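Local coordinates for protein endo-1,4-beta-xylanase (Uncultured bacterium, PDB 7AX7) that uses a bound cobalt ion in its carbohydrate esterase family 4 domain to cleave acetyl groups from acetylated xylan, at residues Thr9-Pro14 / Ala60-Thr65; Gln135-Ala140 / Val162-Gln167; Asp115-Gln120 / Asn192-Tyr197; Gly29-Phe34 / Val182-Glu187; Gly142-Gly147 / Gln175-Val180. One frame throughout, in Å; residues are numbered along the deposited sequence.

How the contacts relate
Contact 1 is the metal site itself, where residues 9-14 and 60-65 bring two ligands to the cobalt ion; the other four lie in the fold around it. Contact 4 lies closest, its centre about 15 Å from that of contact 1, and strand 33-36 runs between the two strands of contact 1, with Phe10 N 2.8 Å from Thr33 O. Contacts 4 and 3 meet where Pro193 CB packs 3.6 Å from Phe186 CD1. Contact 5 joins contact 4 through Val30 and Phe179. Contact 2 pairs two outer helices, its centre about 20 Å from that of contact 1, yet Leu165 still touches Phe10.

Contact 1 of 5, residues Thr9-Pro14 / Ala60-Thr65; sequences TFDDGP and ASHSYT. With CO (cobalt (II) ion), chain B.
Asp12 and His62 meet at the cobalt ion: Asp12 OD1 binds it at 2.1 Å and His62 NE2 at 2.2 Å, with His66 as the third protein ligand. The carboxylate of Asp12 and the imidazole are nearly coplanar, 19° apart, and OD1 comes in at the ring edge, 3.0 Å from His62 CD2. Asp12 OD1 and His62 NE2 stand close because both bind the metal, not because they share a proton. His62 gets there with CG anti to its backbone N (chi1 -158°), which swings the ring away from the end of strand 58-61 toward residues 11 and 12. This Asp-His-His set is the metal triad of the NodB-type polysaccharide deacetylases; Asp12 belongs to the family's TFDDGP sequence, in which a cis peptide joins Gly13 to Pro14. Asp11 stacks its carboxylate over one face of the imidazole, with CG 3.6 Å from His62 NE2 and the planes 29° apart. It occupies the position of the probable catalytic base, as in relatives; an acetate beside it is probably from the crystallisation liquor. In the second shell, Arg100 forms a salt bridge with Asp11 OD1, while its backbone O accepts from His62 ND1, which, with the metal bond at NE2, probably fixes the rotation of the ring. With an alanine at Asp11, the imidazole would probably lose the carboxylate over that face and Arg100 its salt-bridge partner.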
# COMPACT_ATOMS: atom_id res chain seq x y z
N THR A 9 -0.58 -0.09 -4.88
CA THR A 9 -0.17 0.03 -3.48
C THR A 9 1.04 -0.87 -3.23
O THR A 9 1.20 -1.93 -3.86
CB THR A 9 -1.31 -0.32 -2.49
OG1 THR A 9 -1.59 -1.73 -2.54
CG2 THR A 9 -2.57 0.45 -2.82
N PHE A 10 1.89 -0.44 -2.30
CA PHE A 10 3.17 -1.09 -2.04
C PHE A 10 3.34 -1.33 -0.55
O PHE A 10 3.19 -0.40 0.26
CB PHE A 10 4.32 -0.23 -2.58
CG PHE A 10 4.33 -0.09 -4.07
CD1 PHE A 10 5.01 -1.01 -4.87
CD2 PHE A 10 3.67 0.97 -4.69
CE1 PHE A 10 5.04 -0.89 -6.25
CE2 PHE A 10 3.69 1.10 -6.08
CZ PHE A 10 4.37 0.17 -6.86
N ASP A 11 3.66 -2.58 -0.19
CA ASP A 11 3.90 -3.01 1.18
C ASP A 11 5.39 -3.18 1.48
O ASP A 11 6.16 -3.61 0.62
CB ASP A 11 3.23 -4.37 1.46
CG ASP A 11 1.76 -4.25 1.77
OD1 ASP A 11 1.22 -3.12 1.81
OD2 ASP A 11 1.14 -5.32 2.00
N ASP A 12 5.77 -2.86 2.73
CA ASP A 12 6.98 -3.33 3.40
C ASP A 12 8.14 -2.33 3.38
O ASP A 12 9.20 -2.61 3.94
CB ASP A 12 7.45 -4.66 2.81
CG ASP A 12 6.49 -5.82 3.11
OD1 ASP A 12 5.45 -5.62 3.77
OD2 ASP A 12 6.78 -6.95 2.66
N GLY A 13 7.96 -1.16 2.77
CA GLY A 13 9.00 -0.15 2.79
C GLY A 13 8.94 0.75 4.01
O GLY A 13 8.26 0.45 5.01
N PRO A 14 9.66 1.89 3.97
CA PRO A 14 10.52 2.25 2.84
C PRO A 14 11.79 1.42 2.82
O PRO A 14 12.25 0.96 3.86
CB PRO A 14 10.85 3.74 3.10
CG PRO A 14 10.05 4.15 4.34
CD PRO A 14 9.76 2.86 5.07
N ALA A 60 0.61 4.99 4.47
CA ALA A 60 -0.35 4.23 5.27
C ALA A 60 0.41 3.26 6.19
O ALA A 60 1.64 3.15 6.13
CB ALA A 60 -1.34 3.48 4.36
N SER A 61 -0.33 2.56 7.03
CA SER A 61 0.25 1.76 8.11
C SER A 61 0.31 0.28 7.72
O SER A 61 -0.68 -0.28 7.24
CB SER A 61 -0.57 1.92 9.39
OG SER A 61 -0.06 1.08 10.41
N HIS A 62 1.48 -0.34 7.93
CA HIS A 62 1.63 -1.79 7.79
C HIS A 62 2.11 -2.42 9.11
O HIS A 62 2.77 -3.45 9.11
CB HIS A 62 2.59 -2.10 6.64
CG HIS A 62 2.44 -3.48 6.06
ND1 HIS A 62 1.25 -4.17 6.08
CD2 HIS A 62 3.33 -4.28 5.43
CE1 HIS A 62 1.41 -5.34 5.49
NE2 HIS A 62 2.67 -5.43 5.08
N SER A 63 1.77 -1.78 10.24
CA SER A 63 2.20 -2.14 11.60
C SER A 63 3.61 -1.64 11.89
O SER A 63 4.26 -1.05 11.02
CB SER A 63 2.11 -3.66 11.83
OG SER A 63 3.28 -4.34 11.40
N TYR A 64 4.09 -1.85 13.12
CA TYR A 64 5.43 -1.39 13.49
C TYR A 64 6.52 -2.45 13.28
O TYR A 64 7.58 -2.14 12.75
CB TYR A 64 5.46 -0.90 14.95
CG TYR A 64 6.68 -0.05 15.22
CD1 TYR A 64 6.69 1.30 14.89
CD2 TYR A 64 7.84 -0.61 15.74
CE1 TYR A 64 7.80 2.08 15.09
CE2 TYR A 64 8.97 0.17 15.95
CZ TYR A 64 8.94 1.51 15.62
OH TYR A 64 10.05 2.31 15.82
N THR A 65 6.27 -3.71 13.68
CA THR A 65 7.27 -4.77 13.59
C THR A 65 6.97 -5.79 12.50
O THR A 65 7.77 -6.71 12.30
CB THR A 65 7.42 -5.51 14.93
OG1 THR A 65 6.18 -6.13 15.28
CG2 THR A 65 7.85 -4.57 16.04
CO CO B . 4.01 -7.08 4.38

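Contact 2 of 5, residues Gln135-Ala140 / Val162-Gln167; sequences QRVNNA and VQALPQ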
# COMPACT_ATOMS: atom_id res chain seq x y z
N GLN A 135 5.27 -12.55 -15.16
CA GLN A 135 4.14 -13.00 -14.35
C GLN A 135 3.58 -11.85 -13.52
O GLN A 135 2.36 -11.69 -13.41
CB GLN A 135 4.55 -14.16 -13.44
CG GLN A 135 4.70 -15.51 -14.14
CD GLN A 135 5.11 -16.62 -13.18
OE1 GLN A 135 6.18 -16.58 -12.57
NE2 GLN A 135 4.24 -17.61 -13.02
N ARG A 136 4.47 -11.04 -12.94
CA ARG A 136 4.02 -9.89 -12.15
C ARG A 136 3.23 -8.92 -13.02
O ARG A 136 2.15 -8.46 -12.63
CB ARG A 136 5.23 -9.21 -11.50
CG ARG A 136 5.89 -10.09 -10.45
CD ARG A 136 7.22 -9.56 -9.94
NE ARG A 136 7.90 -10.61 -9.19
CZ ARG A 136 8.63 -10.42 -8.09
NH1 ARG A 136 8.78 -9.21 -7.58
NH2 ARG A 136 9.20 -11.47 -7.50
N VAL A 137 3.75 -8.61 -14.21
CA VAL A 137 3.04 -7.74 -15.15
C VAL A 137 1.64 -8.29 -15.41
O VAL A 137 0.64 -7.59 -15.26
CB VAL A 137 3.84 -7.60 -16.45
CG1 VAL A 137 2.99 -6.95 -17.55
CG2 VAL A 137 5.15 -6.81 -16.22
N ASN A 138 1.56 -9.57 -15.81
CA ASN A 138 0.27 -10.13 -16.22
C ASN A 138 -0.70 -10.24 -15.05
O ASN A 138 -1.90 -10.02 -15.21
CB ASN A 138 0.48 -11.48 -16.90
CG ASN A 138 1.22 -11.35 -18.23
OD1 ASN A 138 1.22 -10.29 -18.85
ND2 ASN A 138 1.86 -12.43 -18.65
N ASN A 139 -0.19 -10.57 -13.86
CA ASN A 139 -1.08 -10.64 -12.70
C ASN A 139 -1.67 -9.27 -12.37
O ASN A 139 -2.86 -9.16 -12.05
CB ASN A 139 -0.32 -11.21 -11.49
CG ASN A 139 0.01 -12.68 -11.66
OD1 ASN A 139 -0.52 -13.35 -12.55
ND2 ASN A 139 0.88 -13.20 -10.79
N ALA A 140 -0.87 -8.21 -12.47
CA ALA A 140 -1.39 -6.87 -12.21
C ALA A 140 -2.41 -6.46 -13.26
O ALA A 140 -3.48 -5.92 -12.92
CB ALA A 140 -0.23 -5.86 -12.15
N VAL A 162 10.22 -3.84 -9.57
CA VAL A 162 10.71 -2.65 -10.24
C VAL A 162 10.76 -2.86 -11.75
O VAL A 162 10.34 -2.00 -12.53
CB VAL A 162 12.09 -2.25 -9.67
CG1 VAL A 162 12.66 -1.09 -10.46
CG2 VAL A 162 11.96 -1.89 -8.18
N GLN A 163 11.27 -4.02 -12.19
CA GLN A 163 11.31 -4.30 -13.62
C GLN A 163 9.91 -4.37 -14.21
O GLN A 163 9.68 -3.93 -15.33
CB GLN A 163 12.05 -5.61 -13.88
CG GLN A 163 13.54 -5.55 -13.63
CD GLN A 163 14.19 -6.93 -13.70
OE1 GLN A 163 14.07 -7.74 -12.76
NE2 GLN A 163 14.86 -7.21 -14.80
N ALA A 164 8.95 -4.92 -13.45
CA ALA A 164 7.59 -5.11 -13.94
C ALA A 164 6.80 -3.81 -14.01
O ALA A 164 5.91 -3.69 -14.85
CB ALA A 164 6.86 -6.11 -13.05
N LEU A 165 7.11 -2.85 -13.14
CA LEU A 165 6.21 -1.70 -12.98
C LEU A 165 6.00 -0.88 -14.26
O LEU A 165 4.86 -0.45 -14.49
CB LEU A 165 6.73 -0.83 -11.83
CG LEU A 165 5.82 0.31 -11.39
CD1 LEU A 165 4.46 -0.22 -10.93
CD2 LEU A 165 6.46 1.12 -10.28
N PRO A 166 7.00 -0.62 -15.11
CA PRO A 166 6.71 0.19 -16.30
C PRO A 166 5.66 -0.42 -17.21
O PRO A 166 4.76 0.30 -17.66
CB PRO A 166 8.08 0.32 -16.98
CG PRO A 166 9.03 0.33 -15.80
CD PRO A 166 8.45 -0.77 -14.91
N GLN A 167 5.73 -1.73 -17.49
CA GLN A 167 4.69 -2.37 -18.30
C GLN A 167 3.33 -2.28 -17.63
O GLN A 167 2.30 -2.13 -18.31
CB GLN A 167 5.03 -3.84 -18.56
CG GLN A 167 6.16 -4.11 -19.54
CD GLN A 167 6.57 -5.60 -19.57
OE1 GLN A 167 7.59 -5.99 -19.00
NE2 GLN A 167 5.77 -6.42 -20.25
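Val137 and Ala164 make the apolar heart of this helix pair, with Val137 CG2 3.7 Å from Ala164 CB. The same methyl also lies 3.5 Å from Ala164 O, so it sits against the backbone of the other helix as well as its side chain. One residue earlier, Arg136 CB rests 3.8 Å from Ala164 CB. Both methyls of Val137 meet Gln167 CB, CG2 at 3.8 Å and CG1, anti to its own backbone N (chi1 168°), at 3.9 Å, and the two side chains cross at about a right angle. The small alanine probably helps the axes of the two short segments approach to 8.6 Å at a crossing angle of -43°. These are consecutive outer helices, 133-143 and 159-174, linked through strand 148-153 in the parallel sheet of the deacetylase domain. Cutting Val137 back to an alanine would probably open a gap between Ala164 and the aliphatic part of Gln167. Polar ends are held by residues near the contact: Arg136 NH1 hydrogen-bonds to Thr161 and Asn158, its NE to the backbone O of Thr131, and Gln167 NE2 to Gln134 OE1.

Contact 3 of 5, residues Asp115-Gln120 / Asn192-Tyr197; sequences DYPFIQ and NPNVEY
Pro117 turns its ring toward Pro193, and the two pyrrolidines meet through ring carbons, CG of Pro117 lying 4.0 Å from CB of Pro193. The closer approach is to the backbone: Pro117 CB is 3.3 Å from Pro193 O. That carbonyl oxygen has polar partners of its own, accepting from Val195 N at 2.7 Å and from the indole NE1 of Trp200. The Asn194 side chain crosses the Pro117 ring obliquely by CG and CD of the proline, so the ring meets two successive residues. Asn194 CG stands anti to its own carbonyl carbon (chi1 -57°), which brings the side chain round to the proline. Beyond the rings a water links the backbones, receiving from Phe118 N at 3.0 Å and donating to Val195 O at 2.7 Å. A second water lies within hydrogen-bonding distance of Asp115 OD1 and, more weakly, of Glu196 OE2. The turn that presents Pro193 is tightly wound: Asn192 OD1 takes the N-H of Asn194 at 2.9 Å from above its carbonyl plane, an Asx turn, and Asn194 centres an inverse gamma turn. Together they shape the loop that leads from helix 182-189 into strand 199-200, which pairs in parallel with strand 118-123 in the sheet.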
# COMPACT_ATOMS: atom_id res chain seq x y z
N ASP A 115 -8.33 1.13 14.62
CA ASP A 115 -9.28 2.19 14.32
C ASP A 115 -9.19 2.71 12.89
O ASP A 115 -9.86 3.69 12.55
CB ASP A 115 -9.08 3.35 15.30
CG ASP A 115 -9.37 2.95 16.73
OD1 ASP A 115 -10.36 2.23 16.94
OD2 ASP A 115 -8.60 3.34 17.64
N TYR A 116 -8.39 2.09 12.05
CA TYR A 116 -8.32 2.48 10.66
C TYR A 116 -9.05 1.47 9.79
O TYR A 116 -9.16 0.29 10.15
CB TYR A 116 -6.86 2.58 10.19
CG TYR A 116 -6.01 3.56 10.96
CD1 TYR A 116 -6.14 4.93 10.76
CD2 TYR A 116 -5.06 3.11 11.87
CE1 TYR A 116 -5.36 5.83 11.45
CE2 TYR A 116 -4.27 4.00 12.57
CZ TYR A 116 -4.42 5.36 12.35
OH TYR A 116 -3.63 6.24 13.06
N PRO A 117 -9.56 1.89 8.63
CA PRO A 117 -10.08 0.91 7.67
C PRO A 117 -9.00 -0.08 7.26
O PRO A 117 -7.84 0.29 7.02
CB PRO A 117 -10.53 1.77 6.48
CG PRO A 117 -10.70 3.16 7.05
CD PRO A 117 -9.68 3.27 8.15
N PHE A 118 -9.39 -1.35 7.18
CA PHE A 118 -8.51 -2.43 6.73
C PHE A 118 -8.51 -2.50 5.20
O PHE A 118 -9.57 -2.51 4.58
CB PHE A 118 -8.98 -3.77 7.30
CG PHE A 118 -8.67 -3.98 8.77
CD1 PHE A 118 -9.12 -3.08 9.73
CD2 PHE A 118 -7.94 -5.09 9.19
CE1 PHE A 118 -8.85 -3.28 11.08
CE2 PHE A 118 -7.66 -5.29 10.54
CZ PHE A 118 -8.12 -4.38 11.48
N ILE A 119 -7.32 -2.63 4.62
CA ILE A 119 -7.17 -2.75 3.17
C ILE A 119 -6.52 -4.09 2.85
O ILE A 119 -5.51 -4.46 3.46
CB ILE A 119 -6.33 -1.59 2.59
CG1 ILE A 119 -7.03 -0.25 2.87
CG2 ILE A 119 -6.11 -1.82 1.10
CD1 ILE A 119 -8.45 -0.16 2.33
N GLN A 120 -7.11 -4.82 1.92
CA GLN A 120 -6.42 -5.98 1.36
C GLN A 120 -6.00 -5.69 -0.08
O GLN A 120 -4.86 -5.29 -0.32
CB GLN A 120 -7.30 -7.23 1.43
CG GLN A 120 -6.64 -8.46 0.85
CD GLN A 120 -7.52 -9.69 0.97
OE1 GLN A 120 -8.19 -9.90 1.98
NE2 GLN A 120 -7.52 -10.50 -0.07
N ASN A 192 -17.59 5.82 1.99
CA ASN A 192 -17.03 5.93 3.34
C ASN A 192 -16.22 4.68 3.64
O ASN A 192 -16.79 3.59 3.80
CB ASN A 192 -18.14 6.10 4.38
CG ASN A 192 -17.62 6.01 5.82
OD1 ASN A 192 -16.47 6.33 6.09
ND2 ASN A 192 -18.49 5.58 6.74
N PRO A 193 -14.88 4.78 3.71
CA PRO A 193 -14.08 3.59 4.03
C PRO A 193 -14.14 3.21 5.49
O PRO A 193 -13.79 2.08 5.84
CB PRO A 193 -12.65 4.01 3.65
CG PRO A 193 -12.66 5.50 3.90
CD PRO A 193 -14.04 5.96 3.45
N ASN A 194 -14.60 4.12 6.35
CA ASN A 194 -14.46 3.94 7.79
C ASN A 194 -15.63 3.10 8.29
O ASN A 194 -16.54 3.56 8.99
CB ASN A 194 -14.37 5.29 8.49
CG ASN A 194 -13.22 6.12 7.95
OD1 ASN A 194 -13.35 6.82 6.93
ND2 ASN A 194 -12.08 6.05 8.61
N VAL A 195 -15.60 1.83 7.89
CA VAL A 195 -16.54 0.82 8.33
C VAL A 195 -15.75 -0.17 9.17
O VAL A 195 -14.76 -0.74 8.70
CB VAL A 195 -17.21 0.12 7.13
CG1 VAL A 195 -18.16 -0.99 7.61
CG2 VAL A 195 -17.95 1.13 6.26
N GLU A 196 -16.17 -0.36 10.42
CA GLU A 196 -15.48 -1.30 11.28
C GLU A 196 -15.75 -2.73 10.84
O GLU A 196 -16.76 -3.04 10.22
CB GLU A 196 -15.92 -1.12 12.73
CG GLU A 196 -15.31 0.05 13.45
CD GLU A 196 -15.83 0.18 14.86
OE1 GLU A 196 -16.95 0.70 15.04
OE2 GLU A 196 -15.11 -0.25 15.80
N TYR A 197 -14.82 -3.62 11.19
CA TYR A 197 -15.00 -5.06 10.97
C TYR A 197 -15.11 -5.39 9.49
O TYR A 197 -15.75 -6.37 9.10
CB TYR A 197 -16.23 -5.57 11.73
CG TYR A 197 -16.34 -5.08 13.16
CD1 TYR A 197 -15.29 -5.22 14.05
CD2 TYR A 197 -17.50 -4.44 13.61
CE1 TYR A 197 -15.39 -4.77 15.37
CE2 TYR A 197 -17.61 -3.99 14.91
CZ TYR A 197 -16.55 -4.15 15.78
OH TYR A 197 -16.66 -3.69 17.07
O HOH W 1 -12.61 1.66 14.99
O HOH W 2 -12.30 -1.40 7.83

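Contact 4 of 5, residues Gly29-Phe34 / Val182-Glu187; sequences GVKATF and VSELFE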
# COMPACT_ATOMS: atom_id res chain seq x y z
N GLY A 29 4.14 10.06 -14.04
CA GLY A 29 3.18 10.97 -13.43
C GLY A 29 2.09 10.26 -12.66
O GLY A 29 0.93 10.69 -12.69
N VAL A 30 2.44 9.20 -11.95
CA VAL A 30 1.48 8.32 -11.29
C VAL A 30 1.71 8.38 -9.79
O VAL A 30 2.86 8.41 -9.32
CB VAL A 30 1.62 6.87 -11.81
CG1 VAL A 30 0.85 5.91 -10.94
CG2 VAL A 30 1.14 6.79 -13.27
N LYS A 31 0.63 8.41 -9.03
CA LYS A 31 0.70 8.33 -7.58
C LYS A 31 0.35 6.92 -7.11
O LYS A 31 -0.35 6.18 -7.79
CB LYS A 31 -0.25 9.36 -6.94
CG LYS A 31 0.22 10.80 -7.12
CD LYS A 31 -0.83 11.80 -6.64
CE LYS A 31 -2.08 11.77 -7.50
NZ LYS A 31 -3.05 12.78 -7.00
N ALA A 32 0.87 6.55 -5.94
CA ALA A 32 0.62 5.25 -5.34
C ALA A 32 0.49 5.43 -3.84
O ALA A 32 0.67 6.52 -3.30
CB ALA A 32 1.74 4.25 -5.67
N THR A 33 0.16 4.33 -3.15
CA THR A 33 0.04 4.31 -1.70
C THR A 33 1.05 3.32 -1.14
O THR A 33 1.15 2.19 -1.63
CB THR A 33 -1.39 3.91 -1.28
OG1 THR A 33 -2.33 4.75 -1.94
CG2 THR A 33 -1.59 4.01 0.24
N PHE A 34 1.79 3.74 -0.12
CA PHE A 34 2.84 2.93 0.50
C PHE A 34 2.44 2.64 1.94
O PHE A 34 2.40 3.55 2.77
CB PHE A 34 4.19 3.63 0.43
CG PHE A 34 4.71 3.80 -0.97
CD1 PHE A 34 4.35 4.90 -1.73
CD2 PHE A 34 5.54 2.84 -1.53
CE1 PHE A 34 4.82 5.05 -3.04
CE2 PHE A 34 6.02 2.98 -2.82
CZ PHE A 34 5.65 4.08 -3.58
N VAL A 182 -5.23 5.44 -2.25
CA VAL A 182 -6.37 4.81 -1.59
C VAL A 182 -7.34 5.87 -1.06
O VAL A 182 -8.56 5.75 -1.24
CB VAL A 182 -5.88 3.85 -0.49
CG1 VAL A 182 -7.06 3.20 0.23
CG2 VAL A 182 -4.98 2.76 -1.10
N SER A 183 -6.81 6.93 -0.43
CA SER A 183 -7.68 8.04 -0.02
C SER A 183 -8.43 8.61 -1.22
O SER A 183 -9.65 8.81 -1.16
CB SER A 183 -6.86 9.14 0.67
OG SER A 183 -6.59 8.83 2.02
N GLU A 184 -7.72 8.88 -2.31
CA GLU A 184 -8.39 9.42 -3.50
C GLU A 184 -9.41 8.44 -4.06
O GLU A 184 -10.47 8.84 -4.54
CB GLU A 184 -7.35 9.78 -4.56
CG GLU A 184 -6.57 11.03 -4.25
CD GLU A 184 -5.36 11.18 -5.16
OE1 GLU A 184 -5.03 10.21 -5.88
OE2 GLU A 184 -4.75 12.27 -5.15
N LEU A 185 -9.11 7.14 -3.99
CA LEU A 185 -10.06 6.14 -4.48
C LEU A 185 -11.41 6.26 -3.78
O LEU A 185 -12.46 6.34 -4.44
CB LEU A 185 -9.48 4.74 -4.29
CG LEU A 185 -10.45 3.57 -4.53
CD1 LEU A 185 -10.96 3.56 -5.98
CD2 LEU A 185 -9.79 2.26 -4.15
N PHE A 186 -11.41 6.28 -2.45
CA PHE A 186 -12.67 6.37 -1.74
C PHE A 186 -13.32 7.74 -1.91
O PHE A 186 -14.53 7.84 -2.13
CB PHE A 186 -12.47 6.04 -0.26
CG PHE A 186 -12.31 4.56 -0.00
CD1 PHE A 186 -13.42 3.74 0.10
CD2 PHE A 186 -11.05 3.99 0.11
CE1 PHE A 186 -13.28 2.38 0.32
CE2 PHE A 186 -10.90 2.63 0.34
CZ PHE A 186 -12.02 1.82 0.44
N GLU A 187 -12.52 8.81 -1.85
CA GLU A 187 -13.06 10.15 -2.05
C GLU A 187 -13.80 10.25 -3.38
O GLU A 187 -14.93 10.74 -3.45
CB GLU A 187 -11.93 11.18 -1.97
CG GLU A 187 -12.39 12.64 -1.77
CD GLU A 187 -12.99 13.26 -3.02
OE1 GLU A 187 -13.99 14.01 -2.89
OE2 GLU A 187 -12.48 12.99 -4.14
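The carboxylate of Glu184 forms a salt bridge with Lys31 through one oxygen: NZ of Lys31 comes to OE2 on the syn lone pair, the side of the other oxygen, at 2.6 Å. Glu184 OE1 turns back to accept from the backbone N of Thr181, so the group is gripped at both oxygens and its rotation is probably fixed. Lys31 bends at its third torsion (chi3 -67°) and crosses the glutamate chain at about a right angle, with CE also 3.6 Å from Glu184 OE2. Within the helix, the Phe186 ring has Val182 CG1 at its edge, in plane. A second polar link joins Thr33 OG1 to the N-H of Val182, 3.0 Å and 156° at the hydrogen. This meets a backbone N in the first turn of helix 182-189. Carbon packing accompanies that bond, Thr33 CB lying 3.8 Å from Val182 CG2. Helix 182-189 follows strand 177-179, and these two links tie it to strand 33-36 and the residues leading into it; strand 33-36 pairs with strands 4-11 and 58-61, Val182 also reaches Thr9 on strand 4-11, and Phe186 meets Trp200 edge-to-face.

Contact 5 of 5, residues Gly142-Gly147 / Gln175-Val180; sequences GAAKDG and QGYTFV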
# COMPACT_ATOMS: atom_id res chain seq x y z
N GLY A 142 -4.24 -8.41 -15.11
CA GLY A 142 -5.42 -9.23 -14.98
C GLY A 142 -6.25 -8.94 -13.75
O GLY A 142 -7.42 -9.32 -13.71
N ALA A 143 -5.67 -8.29 -12.75
CA ALA A 143 -6.40 -7.95 -11.54
C ALA A 143 -7.15 -6.63 -11.66
O ALA A 143 -8.05 -6.36 -10.86
CB ALA A 143 -5.45 -7.89 -10.35
N ALA A 144 -6.82 -5.83 -12.66
CA ALA A 144 -7.37 -4.49 -12.76
C ALA A 144 -8.86 -4.56 -13.07
O ALA A 144 -9.29 -5.29 -13.95
CB ALA A 144 -6.66 -3.70 -13.86
N LYS A 145 -9.63 -3.79 -12.31
CA LYS A 145 -10.96 -3.40 -12.71
C LYS A 145 -11.26 -2.10 -11.98
O LYS A 145 -10.55 -1.73 -11.04
CB LYS A 145 -12.01 -4.48 -12.42
CG LYS A 145 -12.16 -4.88 -10.97
CD LYS A 145 -13.15 -6.03 -10.84
CE LYS A 145 -12.90 -6.87 -9.58
NZ LYS A 145 -13.27 -6.17 -8.31
N ASP A 146 -12.28 -1.40 -12.46
CA ASP A 146 -12.67 -0.12 -11.88
C ASP A 146 -12.81 -0.23 -10.37
O ASP A 146 -13.55 -1.08 -9.87
CB ASP A 146 -13.99 0.33 -12.51
CG ASP A 146 -14.37 1.74 -12.12
OD1 ASP A 146 -13.51 2.47 -11.58
OD2 ASP A 146 -15.53 2.11 -12.36
N GLY A 147 -12.09 0.62 -9.64
CA GLY A 147 -12.18 0.66 -8.19
C GLY A 147 -11.26 -0.29 -7.44
O GLY A 147 -11.30 -0.30 -6.20
N GLN A 175 -5.47 0.77 -21.14
CA GLN A 175 -6.81 0.23 -20.92
C GLN A 175 -7.76 1.27 -20.37
O GLN A 175 -8.91 0.93 -20.07
CB GLN A 175 -6.75 -0.98 -19.98
CG GLN A 175 -6.10 -2.19 -20.63
CD GLN A 175 -6.84 -2.64 -21.88
OE1 GLN A 175 -8.00 -3.07 -21.82
NE2 GLN A 175 -6.19 -2.52 -23.04
N GLY A 176 -7.32 2.52 -20.21
CA GLY A 176 -8.19 3.59 -19.77
C GLY A 176 -8.27 3.82 -18.28
O GLY A 176 -9.16 4.54 -17.83
N TYR A 177 -7.37 3.23 -17.50
CA TYR A 177 -7.42 3.41 -16.05
C TYR A 177 -6.70 4.69 -15.63
O TYR A 177 -5.79 5.17 -16.31
CB TYR A 177 -6.80 2.21 -15.33
CG TYR A 177 -7.61 0.95 -15.43
CD1 TYR A 177 -8.70 0.73 -14.60
CD2 TYR A 177 -7.28 -0.05 -16.33
CE1 TYR A 177 -9.44 -0.44 -14.67
CE2 TYR A 177 -8.01 -1.23 -16.41
CZ TYR A 177 -9.09 -1.42 -15.58
OH TYR A 177 -9.82 -2.59 -15.65
N THR A 178 -7.14 5.23 -14.51
CA THR A 178 -6.56 6.41 -13.89
C THR A 178 -6.04 5.99 -12.52
O THR A 178 -6.75 5.33 -11.77
CB THR A 178 -7.60 7.53 -13.75
OG1 THR A 178 -7.95 8.01 -15.06
CG2 THR A 178 -7.04 8.67 -12.91
N PHE A 179 -4.80 6.36 -12.21
CA PHE A 179 -4.18 5.93 -10.96
C PHE A 179 -4.50 6.91 -9.84
O PHE A 179 -4.43 8.13 -10.03
CB PHE A 179 -2.67 5.79 -11.12
CG PHE A 179 -2.27 4.66 -12.01
CD1 PHE A 179 -2.15 3.38 -11.50
CD2 PHE A 179 -2.03 4.86 -13.36
CE1 PHE A 179 -1.80 2.32 -12.33
CE2 PHE A 179 -1.68 3.82 -14.19
CZ PHE A 179 -1.56 2.55 -13.68
N VAL A 180 -4.87 6.37 -8.68
CA VAL A 180 -5.24 7.17 -7.52
C VAL A 180 -4.62 6.55 -6.27
O VAL A 180 -4.30 5.36 -6.24
CB VAL A 180 -6.77 7.29 -7.36
CG1 VAL A 180 -7.39 8.03 -8.56
CG2 VAL A 180 -7.40 5.90 -7.20
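Tyr177 carries this contact, reaching across to the backbone of Ala144, Lys145 and Asp146. Its CB points toward residues 142-147, and CG lies anti to the carbonyl carbon (chi1 -70°), which carries the ring out to them. Along one side of the ring, CE2 comes 3.8 Å from the methyl of Ala144. CE1, on the other side, passes 3.6 Å from Lys145 C, while the N of Asp146 stands at the ring edge, near its plane. Farther out, CZ is 3.7 Å from Ala144 CB, an apolar touch that comes in at a slant. At the tip, OH lies 3.2 Å from Ala144 O and 3.3 Å from Lys145 CA, so the tip lies mainly against the main chain. The polar ends of the facing residues turn elsewhere: Asp146 OD1 forms a salt bridge with Lys189 and also accepts from the N of Leu5, and Lys145 NZ bonds to Gln148. Gly176, just before the tyrosine, closes helix 159-174 in a Schellman motif, and its positive phi turns the chain into the strand. The contact lies near the surface, where the link from helix 133-143 to strand 148-153 passes strand 177-179. Strand 4-11 pairs with both strands, and Leu172 of helix 159-174 packs against both Ala144 and Tyr177.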